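Local coordinates for protein geranyltranstransferase (Staphylococcus aureus, PDB 1RTR) that probably condenses isopentenyl diphosphate with allylic diphosphates to make farnesyl diphosphate, the branch-point precursor of isoprenoid biosynthesis, at residues L57-E62 with D191-D196; Y61-K66 with D127-E132; L51-S56 with F184-A189; K200-S205 with L269-E274. All blocks are in the same frame, centred on the assembly; numbering follows the deposited sequence.

Contact 1. Residues L57-E62 with D191-D196; sequences LNTEYE and DIANVD
Ala193 rests its methyl group against both Leu57 and Thr59, where two helix ends meet. Each of those ends is a Schellman motif: Asn58 and Asn194, both with positive phi, are the C-prime residues that finish helix 45-56 and helix 179-193 of the all-helical polyprenyl synthase fold. At the first, Thr59 N reaches back to Leu54 O and Asn58 N to Asp55 O; at the second, Val195 N returns to a carbonyl of the last helical turn, while the bond from Asn194 N to Asp191 O is weak. Two chains that turn off their helices in the same way thus meet through the residues flanking the turns.

The apolar part belongs to Leu57, whose CB lies 3.9 Å from Ala193 CB. Farther along, the branch carbon CG of Leu57 meets CG1 of Val195 at 3.6 Å, the two side chains running at about a right angle to each other. The valine offers this methyl to the leucine because chi1 (-69°) holds CG1 beside its own backbone N. Phe276, from the loop that follows helix 245-270, packs on both Leu57 and Val195, and Leu203 of helix 197-227 touches Leu57 as well.

Thr59 shows how a hydroxyl can take part in an otherwise apolar join. Its OG1 lies 3.4 Å from Ala193 CB, yet its proton is spent within its own segment: OG1 donates to Leu57 O at 3.2 Å, from well above the carbonyl plane, 61° out of it.

Contact 2. Residues Y61-K66 with D127-E132; sequences YELGMK and DRLTDE
Glu62 O receives Met65 N at 3.1 Å within its own turn, and the guanidinium of Arg128 comes up to the same carbonyl oxygen from the other segment. That second approach is looser, with NE of Arg128 3.6 Å from Glu62 O and the group set obliquely to it. Bends at chi2 and chi3 carry the arginine over the 3-10 turn of residues 61-64, where it runs alongside Glu62 and points the same way. Their opposite charges probably attract, without forming a salt bridge: Glu62 OE2 is 4.0 Å from Arg128 NH1, but the carboxylate and guanidinium planes stand 84° apart and no N-H is aimed at the oxygen.

Leu63 supplies the apolar share. Its CD2 packs against the base of the arginine, 3.6 Å from Arg128 CB and 3.4 Å from Arg128 O. In return, CD2 of Leu129 abuts the backbone at Leu63 O, 3.3 Å away.

The 3-10 turn leads into helix 65-83 and the loop of Arg128 into helix 131-145, which opens with Thr130 as N-cap. Ile192 of helix 179-193 packs against both Leu63 and Leu129, joining a third helix to the two.

Contact 3. Residues L51-S56 with F184-A189; sequences LLTLDS and FAVMSA
Both branches of Thr53 reach Val186, and its methyl also touches Ala189. OG1 lies anti to the carbonyl carbon (chi1 -58°); from there the hydroxyl hydrogen-bonds to Leu49 O, one turn earlier, and also packs on Val186, 3.6 Å from its CB. The same torsion turns the methyl CG2 across the gap, 3.5 Å from Val186 O and 3.7 Å from Ala189 CB. One branch thus combines a bond within its own helix with packing on the next, while the other only packs.

Leu54 leaves its backbone to one side, but its extended chain (chi2 172°) brings the branched end over Ala189. There CG is 3.7 Å from the alanine CB, and CD2 lies 3.4 Å from Ala189 O. The methyl of Ala189 accordingly sits between Thr53 and Leu54, and its small size lets the backbones draw close, with CA of Leu54 only 5.3 Å from CA of Ala189.

Over these short segments, helix 45-56 and helix 179-193 run roughly parallel, their axes 8.3 Å apart and crossing at -37°. Leu281 of helix 279-289 also touches Thr53, and Leu203 of helix 197-227 touches Val186. This buried pairing of two helices, with an alanine at the close point, belongs to the all-alpha polyprenyl synthase fold.

Contact 4. Residues K200-S205 with L269-E274; sequences KEHLES and LTQIDE
Residues 200-205 form a regular stretch within helix 197-227, whereas 269-274 leaves the C-terminal end of helix 245-270, turns at Gln271 and is extended at Ile272 and Asp273. The nearest CA atoms, of His202 and Ile272, are 6.6 Å apart. In the all-helical prenyl synthase fold, the contact therefore joins the side of one long helix to the point where the chain departs from another. A turn bond from Ile272 N to Leu269 O, 3.0 Å long, shapes that departure.

His202 presents a face of its imidazole to Gln271. Gln271 CB lies over the CD2-NE2 side of that face, 3.5 Å from CD2, and Gln271 O lies over the same face, displaced toward the rim. Against the opposite face comes the carboxylate carbon CD of Glu201, from the preceding residue of the same helix, again near the rim. The ring also leans back along its own helix, where ND1 makes a weak hydrogen bond to Thr198 O. The imidazole is consequently flanked on both faces and also tied loosely to its own helix.

Deeper in, the contact turns apolar, and Ile272 reaches both residues of the helix with one branch. Its CG1 lies 3.9 Å from His202 CB, and the chain then continues to Leu203, which it crosses at about a right angle. Leu281 of helix 279-289 touches Leu203 as well, adding another helix to this apolar layer. At the end of the isoleucine branch, CD1 rests 3.9 Å from Leu203 CD2.

Overall arrangement
Contacts 1 and 3 follow the same two helices, 45-56 and 179-193: their centres are 7 Å apart, contact 3 joining the final turns of helix 45-56 to helix 179-193 and contact 1 the turns just beyond both. Ile192 continues the packing into contact 2, where its CG2 lies 4.0 Å from Leu63 CB. Toward contact 4 the bridge is made by the consecutive helices 179-193 and 197-227: Val186 CG2 lies 3.5 Å from Leu203 O, and Leu57 CD2 4.0 Å from Leu203 CD1. Contacts 2 and 4 do not touch; their centres are about 22 Å apart. The four illustrate how helical turns and the loops that follow them share continuous packing in an all-helical enzyme.

Contact 1. Residues L57-E62 with D191-D196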
# COMPACT_ATOMS: atom_id res chain seq x y z
N LEU A 57 -20.12 5.35 -19.85
CA LEU A 57 -20.38 3.95 -20.12
C LEU A 57 -21.77 3.50 -19.63
O LEU A 57 -22.01 2.30 -19.45
CB LEU A 57 -19.26 3.10 -19.53
CG LEU A 57 -18.02 2.66 -20.33
CD1 LEU A 57 -17.75 3.44 -21.63
CD2 LEU A 57 -16.80 2.67 -19.40
N ASN A 58 -22.67 4.46 -19.41
CA ASN A 58 -24.07 4.17 -19.07
C ASN A 58 -24.25 3.50 -17.70
O ASN A 58 -25.21 2.76 -17.47
CB ASN A 58 -24.74 3.31 -20.16
CG ASN A 58 -24.73 3.98 -21.53
OD1 ASN A 58 -24.71 5.21 -21.64
ND2 ASN A 58 -24.74 3.17 -22.58
N THR A 59 -23.32 3.76 -16.79
CA THR A 59 -23.29 3.05 -15.53
C THR A 59 -23.43 4.05 -14.41
O THR A 59 -22.97 5.19 -14.52
CB THR A 59 -21.97 2.27 -15.43
OG1 THR A 59 -21.97 1.25 -16.43
CG2 THR A 59 -21.90 1.46 -14.14
N GLU A 60 -24.11 3.65 -13.34
CA GLU A 60 -24.27 4.52 -12.17
C GLU A 60 -22.91 4.93 -11.62
O GLU A 60 -22.18 4.10 -11.07
CB GLU A 60 -25.14 3.84 -11.10
CG GLU A 60 -25.34 4.68 -9.84
CD GLU A 60 -25.69 6.12 -10.14
OE1 GLU A 60 -25.16 7.04 -9.43
OE2 GLU A 60 -26.49 6.35 -11.09
N TYR A 61 -22.57 6.20 -11.76
CA TYR A 61 -21.25 6.68 -11.35
C TYR A 61 -20.91 6.44 -9.87
O TYR A 61 -19.72 6.41 -9.50
CB TYR A 61 -21.04 8.15 -11.76
CG TYR A 61 -21.51 9.18 -10.76
CD1 TYR A 61 -22.76 9.78 -10.88
CD2 TYR A 61 -20.69 9.56 -9.70
CE1 TYR A 61 -23.19 10.72 -9.96
CE2 TYR A 61 -21.11 10.50 -8.78
CZ TYR A 61 -22.36 11.08 -8.92
OH TYR A 61 -22.77 12.01 -7.99
N GLU A 62 -21.93 6.26 -9.03
CA GLU A 62 -21.70 6.09 -7.59
C GLU A 62 -21.09 4.73 -7.28
O GLU A 62 -20.44 4.56 -6.24
CB GLU A 62 -22.96 6.34 -6.76
CG GLU A 62 -23.40 7.80 -6.72
CD GLU A 62 -22.57 8.66 -5.78
OE1 GLU A 62 -22.78 9.89 -5.77
OE2 GLU A 62 -21.71 8.12 -5.04
N ASP A 191 -14.02 -1.71 -16.10
CA ASP A 191 -14.20 -2.98 -15.38
C ASP A 191 -15.48 -3.02 -14.54
O ASP A 191 -16.19 -4.04 -14.50
CB ASP A 191 -12.97 -3.29 -14.53
CG ASP A 191 -11.88 -4.00 -15.31
OD1 ASP A 191 -12.16 -4.45 -16.45
OD2 ASP A 191 -10.71 -4.15 -14.90
N ILE A 192 -15.79 -1.92 -13.85
CA ILE A 192 -17.04 -1.83 -13.11
C ILE A 192 -18.22 -1.88 -14.09
O ILE A 192 -19.22 -2.56 -13.82
CB ILE A 192 -17.06 -0.57 -12.25
CG1 ILE A 192 -16.06 -0.70 -11.11
CG2 ILE A 192 -18.49 -0.30 -11.74
CD1 ILE A 192 -15.47 0.62 -10.66
N ALA A 193 -18.09 -1.19 -15.23
CA ALA A 193 -19.14 -1.17 -16.24
C ALA A 193 -19.29 -2.50 -16.97
O ALA A 193 -20.32 -2.77 -17.59
CB ALA A 193 -18.90 -0.05 -17.23
N ASN A 194 -18.26 -3.33 -16.92
CA ASN A 194 -18.29 -4.62 -17.61
C ASN A 194 -18.46 -4.47 -19.13
O ASN A 194 -19.16 -5.25 -19.76
CB ASN A 194 -19.39 -5.51 -17.02
CG ASN A 194 -19.33 -6.93 -17.53
OD1 ASN A 194 -20.36 -7.55 -17.78
ND2 ASN A 194 -18.11 -7.45 -17.70
N VAL A 195 -17.80 -3.47 -19.70
CA VAL A 195 -17.84 -3.26 -21.14
C VAL A 195 -17.00 -4.29 -21.91
O VAL A 195 -16.17 -5.01 -21.33
CB VAL A 195 -17.45 -1.82 -21.54
CG1 VAL A 195 -18.54 -0.85 -21.09
CG2 VAL A 195 -16.09 -1.42 -20.97
N ASP A 196 -17.24 -4.38 -23.22
CA ASP A 196 -16.62 -5.41 -24.04
C ASP A 196 -15.14 -5.12 -24.34
O ASP A 196 -14.69 -3.97 -24.29
CB ASP A 196 -17.46 -5.66 -25.32
CG ASP A 196 -17.26 -4.57 -26.38
OD1 ASP A 196 -17.26 -3.36 -26.04
OD2 ASP A 196 -17.12 -4.85 -27.60

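Contact 2. Residues Y61-K66 with D127-E132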
# COMPACT_ATOMS: atom_id res chain seq x y z
N TYR A 61 -22.57 6.20 -11.76
CA TYR A 61 -21.25 6.68 -11.35
C TYR A 61 -20.91 6.44 -9.87
O TYR A 61 -19.72 6.41 -9.50
CB TYR A 61 -21.04 8.15 -11.76
CG TYR A 61 -21.51 9.18 -10.76
CD1 TYR A 61 -22.76 9.78 -10.88
CD2 TYR A 61 -20.69 9.56 -9.70
CE1 TYR A 61 -23.19 10.72 -9.96
CE2 TYR A 61 -21.11 10.50 -8.78
CZ TYR A 61 -22.36 11.08 -8.92
OH TYR A 61 -22.77 12.01 -7.99
N GLU A 62 -21.93 6.26 -9.03
CA GLU A 62 -21.70 6.09 -7.59
C GLU A 62 -21.09 4.73 -7.28
O GLU A 62 -20.44 4.56 -6.24
CB GLU A 62 -22.96 6.34 -6.76
CG GLU A 62 -23.40 7.80 -6.72
CD GLU A 62 -22.57 8.66 -5.78
OE1 GLU A 62 -22.78 9.89 -5.77
OE2 GLU A 62 -21.71 8.12 -5.04
N LEU A 63 -21.28 3.78 -8.19
CA LEU A 63 -20.59 2.49 -8.08
C LEU A 63 -19.08 2.65 -7.90
O LEU A 63 -18.45 1.86 -7.22
CB LEU A 63 -20.92 1.59 -9.27
CG LEU A 63 -22.30 0.91 -9.31
CD1 LEU A 63 -22.48 0.09 -10.59
CD2 LEU A 63 -22.52 0.01 -8.10
N GLY A 64 -18.51 3.70 -8.49
CA GLY A 64 -17.08 3.88 -8.46
C GLY A 64 -16.57 4.88 -7.45
O GLY A 64 -15.37 5.20 -7.46
N MET A 65 -17.44 5.37 -6.58
CA MET A 65 -17.02 6.39 -5.62
C MET A 65 -15.90 5.92 -4.70
O MET A 65 -14.93 6.66 -4.49
CB MET A 65 -18.18 6.93 -4.78
CG MET A 65 -17.74 8.13 -3.92
SD MET A 65 -17.31 9.57 -4.93
CE MET A 65 -15.90 10.03 -4.32
N LYS A 66 -16.02 4.71 -4.15
CA LYS A 66 -14.99 4.21 -3.25
C LYS A 66 -13.65 4.06 -3.98
O LYS A 66 -12.61 4.47 -3.44
CB LYS A 66 -15.43 2.93 -2.53
CG LYS A 66 -16.41 3.17 -1.37
CD LYS A 66 -16.19 2.18 -0.22
CE LYS A 66 -17.49 1.79 0.49
NZ LYS A 66 -17.90 2.81 1.51
N ASP A 127 -19.34 -2.60 -0.90
CA ASP A 127 -20.44 -3.55 -1.11
C ASP A 127 -21.29 -3.29 -2.36
O ASP A 127 -22.18 -4.08 -2.68
CB ASP A 127 -21.33 -3.63 0.13
CG ASP A 127 -20.69 -4.47 1.24
OD1 ASP A 127 -19.75 -5.26 0.95
OD2 ASP A 127 -21.06 -4.39 2.44
N ARG A 128 -21.00 -2.21 -3.07
CA ARG A 128 -21.70 -1.93 -4.33
C ARG A 128 -21.13 -2.78 -5.48
O ARG A 128 -21.76 -2.92 -6.53
CB ARG A 128 -21.67 -0.44 -4.63
CG ARG A 128 -22.06 0.42 -3.44
CD ARG A 128 -22.93 1.62 -3.75
NE ARG A 128 -22.20 2.88 -3.56
CZ ARG A 128 -22.50 3.82 -2.66
NH1 ARG A 128 -21.76 4.92 -2.60
NH2 ARG A 128 -23.52 3.67 -1.83
N LEU A 129 -19.95 -3.36 -5.26
CA LEU A 129 -19.28 -4.19 -6.25
C LEU A 129 -19.19 -5.62 -5.78
O LEU A 129 -19.05 -5.88 -4.59
CB LEU A 129 -17.87 -3.66 -6.56
CG LEU A 129 -17.56 -2.16 -6.58
CD1 LEU A 129 -16.06 -1.94 -6.69
CD2 LEU A 129 -18.29 -1.44 -7.71
N THR A 130 -19.25 -6.55 -6.72
CA THR A 130 -19.05 -7.97 -6.44
C THR A 130 -17.59 -8.19 -6.07
O THR A 130 -16.73 -7.34 -6.32
CB THR A 130 -19.40 -8.85 -7.67
OG1 THR A 130 -18.47 -8.59 -8.74
CG2 THR A 130 -20.79 -8.48 -8.26
N ASP A 131 -17.31 -9.35 -5.49
CA ASP A 131 -15.94 -9.71 -5.16
C ASP A 131 -15.08 -9.85 -6.42
O ASP A 131 -13.89 -9.49 -6.42
CB ASP A 131 -15.91 -10.95 -4.26
CG ASP A 131 -16.47 -10.66 -2.86
OD1 ASP A 131 -16.70 -11.63 -2.09
OD2 ASP A 131 -16.70 -9.49 -2.44
N GLU A 132 -15.69 -10.35 -7.50
CA GLU A 132 -14.99 -10.47 -8.77
C GLU A 132 -14.51 -9.09 -9.30
O GLU A 132 -13.35 -8.94 -9.67
CB GLU A 132 -15.86 -11.24 -9.79
CG GLU A 132 -15.77 -10.75 -11.23
CD GLU A 132 -15.54 -11.87 -12.22
OE1 GLU A 132 -16.51 -12.26 -12.91
OE2 GLU A 132 -14.38 -12.36 -12.31

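Contact 3. Residues L51-S56 with F184-A189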
# COMPACT_ATOMS: atom_id res chain seq x y z
N LEU A 51 -15.07 8.65 -12.26
CA LEU A 51 -16.50 8.94 -12.20
C LEU A 51 -17.10 9.23 -13.58
O LEU A 51 -18.08 8.58 -13.98
CB LEU A 51 -16.75 10.11 -11.23
CG LEU A 51 -16.98 9.83 -9.72
CD1 LEU A 51 -16.75 8.37 -9.27
CD2 LEU A 51 -16.19 10.81 -8.86
N LEU A 52 -16.52 10.17 -14.32
CA LEU A 52 -17.03 10.52 -15.66
C LEU A 52 -16.95 9.37 -16.66
O LEU A 52 -17.87 9.20 -17.48
CB LEU A 52 -16.36 11.79 -16.21
CG LEU A 52 -16.74 13.09 -15.46
CD1 LEU A 52 -15.81 14.23 -15.77
CD2 LEU A 52 -18.18 13.50 -15.71
N THR A 53 -15.89 8.56 -16.60
CA THR A 53 -15.79 7.37 -17.45
C THR A 53 -16.96 6.39 -17.25
O THR A 53 -17.49 5.84 -18.23
CB THR A 53 -14.42 6.65 -17.25
OG1 THR A 53 -13.35 7.55 -17.54
CG2 THR A 53 -14.24 5.53 -18.25
N LEU A 54 -17.33 6.14 -16.00
CA LEU A 54 -18.50 5.30 -15.70
C LEU A 54 -19.79 5.88 -16.30
O LEU A 54 -20.62 5.14 -16.84
CB LEU A 54 -18.69 5.15 -14.20
CG LEU A 54 -17.82 4.15 -13.44
CD1 LEU A 54 -18.06 4.32 -11.95
CD2 LEU A 54 -18.07 2.70 -13.91
N ASP A 55 -19.95 7.20 -16.20
CA ASP A 55 -21.12 7.86 -16.74
C ASP A 55 -21.21 7.74 -18.27
O ASP A 55 -22.29 7.48 -18.80
CB ASP A 55 -21.18 9.33 -16.31
CG ASP A 55 -22.53 9.96 -16.61
OD1 ASP A 55 -22.60 10.84 -17.49
OD2 ASP A 55 -23.57 9.61 -16.02
N SER A 56 -20.08 7.90 -18.96
CA SER A 56 -19.99 7.69 -20.40
C SER A 56 -20.37 6.28 -20.77
O SER A 56 -20.84 6.02 -21.88
CB SER A 56 -18.58 7.92 -20.92
OG SER A 56 -18.03 9.11 -20.41
N PHE A 184 -5.56 3.71 -14.70
CA PHE A 184 -6.36 3.03 -13.69
C PHE A 184 -7.77 3.63 -13.63
O PHE A 184 -8.75 2.89 -13.63
CB PHE A 184 -5.72 3.09 -12.29
CG PHE A 184 -6.64 2.60 -11.20
CD1 PHE A 184 -7.38 3.50 -10.45
CD2 PHE A 184 -6.81 1.24 -11.00
CE1 PHE A 184 -8.28 3.05 -9.49
CE2 PHE A 184 -7.69 0.77 -10.05
CZ PHE A 184 -8.43 1.68 -9.29
N ALA A 185 -7.86 4.96 -13.59
CA ALA A 185 -9.15 5.65 -13.52
C ALA A 185 -10.10 5.18 -14.60
O ALA A 185 -11.22 4.76 -14.28
CB ALA A 185 -8.98 7.18 -13.56
N VAL A 186 -9.68 5.21 -15.86
CA VAL A 186 -10.64 4.84 -16.91
C VAL A 186 -10.89 3.34 -17.00
O VAL A 186 -12.03 2.94 -17.28
CB VAL A 186 -10.44 5.56 -18.31
CG1 VAL A 186 -9.40 6.67 -18.24
CG2 VAL A 186 -10.20 4.57 -19.48
N MET A 187 -9.86 2.52 -16.74
CA MET A 187 -9.97 1.06 -16.90
C MET A 187 -10.66 0.39 -15.71
O MET A 187 -11.38 -0.60 -15.88
CB MET A 187 -8.60 0.40 -17.16
CG MET A 187 -7.90 0.81 -18.47
SD MET A 187 -8.95 0.75 -19.97
CE MET A 187 -9.01 -1.05 -20.19
N SER A 188 -10.44 0.91 -14.51
CA SER A 188 -11.23 0.47 -13.36
C SER A 188 -12.72 0.71 -13.66
O SER A 188 -13.56 -0.16 -13.41
CB SER A 188 -10.80 1.17 -12.06
OG SER A 188 -11.24 2.52 -12.04
N ALA A 189 -13.02 1.86 -14.25
CA ALA A 189 -14.40 2.16 -14.64
C ALA A 189 -14.89 1.17 -15.70
O ALA A 189 -15.98 0.60 -15.60
CB ALA A 189 -14.55 3.61 -15.13

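Contact 4. Residues K200-S205 with L269-E274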
# COMPACT_ATOMS: atom_id res chain seq x y z
N LYS A 200 -12.83 -1.67 -24.30
CA LYS A 200 -11.71 -1.59 -23.36
C LYS A 200 -10.41 -1.16 -24.05
O LYS A 200 -9.70 -0.28 -23.55
CB LYS A 200 -11.52 -2.92 -22.63
CG LYS A 200 -12.42 -3.10 -21.43
CD LYS A 200 -12.20 -4.47 -20.80
CE LYS A 200 -13.27 -4.78 -19.76
NZ LYS A 200 -13.04 -6.11 -19.12
N GLU A 201 -10.12 -1.76 -25.20
CA GLU A 201 -8.94 -1.40 -25.99
C GLU A 201 -8.89 0.07 -26.33
O GLU A 201 -7.84 0.69 -26.23
CB GLU A 201 -8.88 -2.20 -27.30
CG GLU A 201 -7.77 -1.74 -28.25
CD GLU A 201 -8.19 -0.62 -29.21
OE1 GLU A 201 -9.24 -0.77 -29.89
OE2 GLU A 201 -7.45 0.40 -29.31
N HIS A 202 -10.01 0.63 -26.76
CA HIS A 202 -10.03 2.03 -27.15
C HIS A 202 -9.92 2.94 -25.96
O HIS A 202 -9.33 4.02 -26.04
CB HIS A 202 -11.31 2.37 -27.95
CG HIS A 202 -11.40 1.65 -29.26
ND1 HIS A 202 -12.26 0.58 -29.46
CD2 HIS A 202 -10.75 1.83 -30.43
CE1 HIS A 202 -12.13 0.15 -30.70
NE2 HIS A 202 -11.22 0.88 -31.31
N LEU A 203 -10.48 2.50 -24.83
CA LEU A 203 -10.44 3.33 -23.63
C LEU A 203 -9.02 3.36 -23.09
O LEU A 203 -8.55 4.40 -22.60
CB LEU A 203 -11.43 2.81 -22.58
CG LEU A 203 -12.89 3.18 -22.86
CD1 LEU A 203 -13.83 2.26 -22.11
CD2 LEU A 203 -13.14 4.65 -22.52
N GLU A 204 -8.34 2.23 -23.23
CA GLU A 204 -6.92 2.10 -22.90
C GLU A 204 -6.03 3.09 -23.64
O GLU A 204 -5.40 3.94 -23.00
CB GLU A 204 -6.44 0.67 -23.13
CG GLU A 204 -6.26 -0.13 -21.86
CD GLU A 204 -4.81 -0.52 -21.62
OE1 GLU A 204 -3.97 0.42 -21.50
OE2 GLU A 204 -4.54 -1.76 -21.56
N SER A 205 -5.97 2.99 -24.98
CA SER A 205 -5.21 3.98 -25.76
C SER A 205 -5.63 5.38 -25.42
O SER A 205 -4.78 6.26 -25.23
CB SER A 205 -5.35 3.79 -27.27
OG SER A 205 -5.27 2.44 -27.63
N LEU A 269 -11.65 7.99 -29.02
CA LEU A 269 -13.04 8.20 -28.66
C LEU A 269 -14.01 7.97 -29.82
O LEU A 269 -15.03 7.30 -29.64
CB LEU A 269 -13.24 9.59 -28.05
CG LEU A 269 -12.53 9.81 -26.71
CD1 LEU A 269 -12.76 11.22 -26.21
CD2 LEU A 269 -12.96 8.79 -25.65
N THR A 270 -13.69 8.48 -31.02
CA THR A 270 -14.56 8.28 -32.19
C THR A 270 -14.68 6.82 -32.62
O THR A 270 -15.54 6.47 -33.43
CB THR A 270 -14.16 9.15 -33.43
OG1 THR A 270 -13.04 8.56 -34.11
CG2 THR A 270 -13.67 10.56 -33.03
N GLN A 271 -13.83 5.95 -32.08
CA GLN A 271 -13.93 4.53 -32.39
C GLN A 271 -14.75 3.74 -31.37
O GLN A 271 -15.01 2.55 -31.55
CB GLN A 271 -12.54 3.91 -32.59
CG GLN A 271 -12.10 3.78 -34.05
CD GLN A 271 -12.42 5.03 -34.88
OE1 GLN A 271 -11.83 6.09 -34.66
NE2 GLN A 271 -13.35 4.90 -35.82
N ILE A 272 -15.16 4.41 -30.29
CA ILE A 272 -16.00 3.76 -29.28
C ILE A 272 -17.42 3.64 -29.83
O ILE A 272 -17.96 4.60 -30.39
CB ILE A 272 -15.95 4.52 -27.94
CG1 ILE A 272 -14.70 4.11 -27.15
CG2 ILE A 272 -17.20 4.25 -27.10
CD1 ILE A 272 -14.17 5.16 -26.22
N ASP A 273 -18.01 2.45 -29.70
CA ASP A 273 -19.32 2.17 -30.29
C ASP A 273 -20.42 3.13 -29.78
O ASP A 273 -20.39 3.59 -28.63
CB ASP A 273 -19.66 0.67 -30.21
CG ASP A 273 -20.97 0.36 -29.48
OD1 ASP A 273 -22.00 1.05 -29.70
OD2 ASP A 273 -21.05 -0.60 -28.68
N GLU A 274 -21.38 3.43 -30.66
CA GLU A 274 -22.22 4.62 -30.54
C GLU A 274 -23.21 4.66 -29.36
O GLU A 274 -23.71 5.74 -29.01
CB GLU A 274 -22.92 4.93 -31.87
CG GLU A 274 -24.21 4.17 -32.16
CD GLU A 274 -25.30 5.08 -32.73
OE1 GLU A 274 -25.33 5.27 -33.98
OE2 GLU A 274 -26.12 5.61 -31.93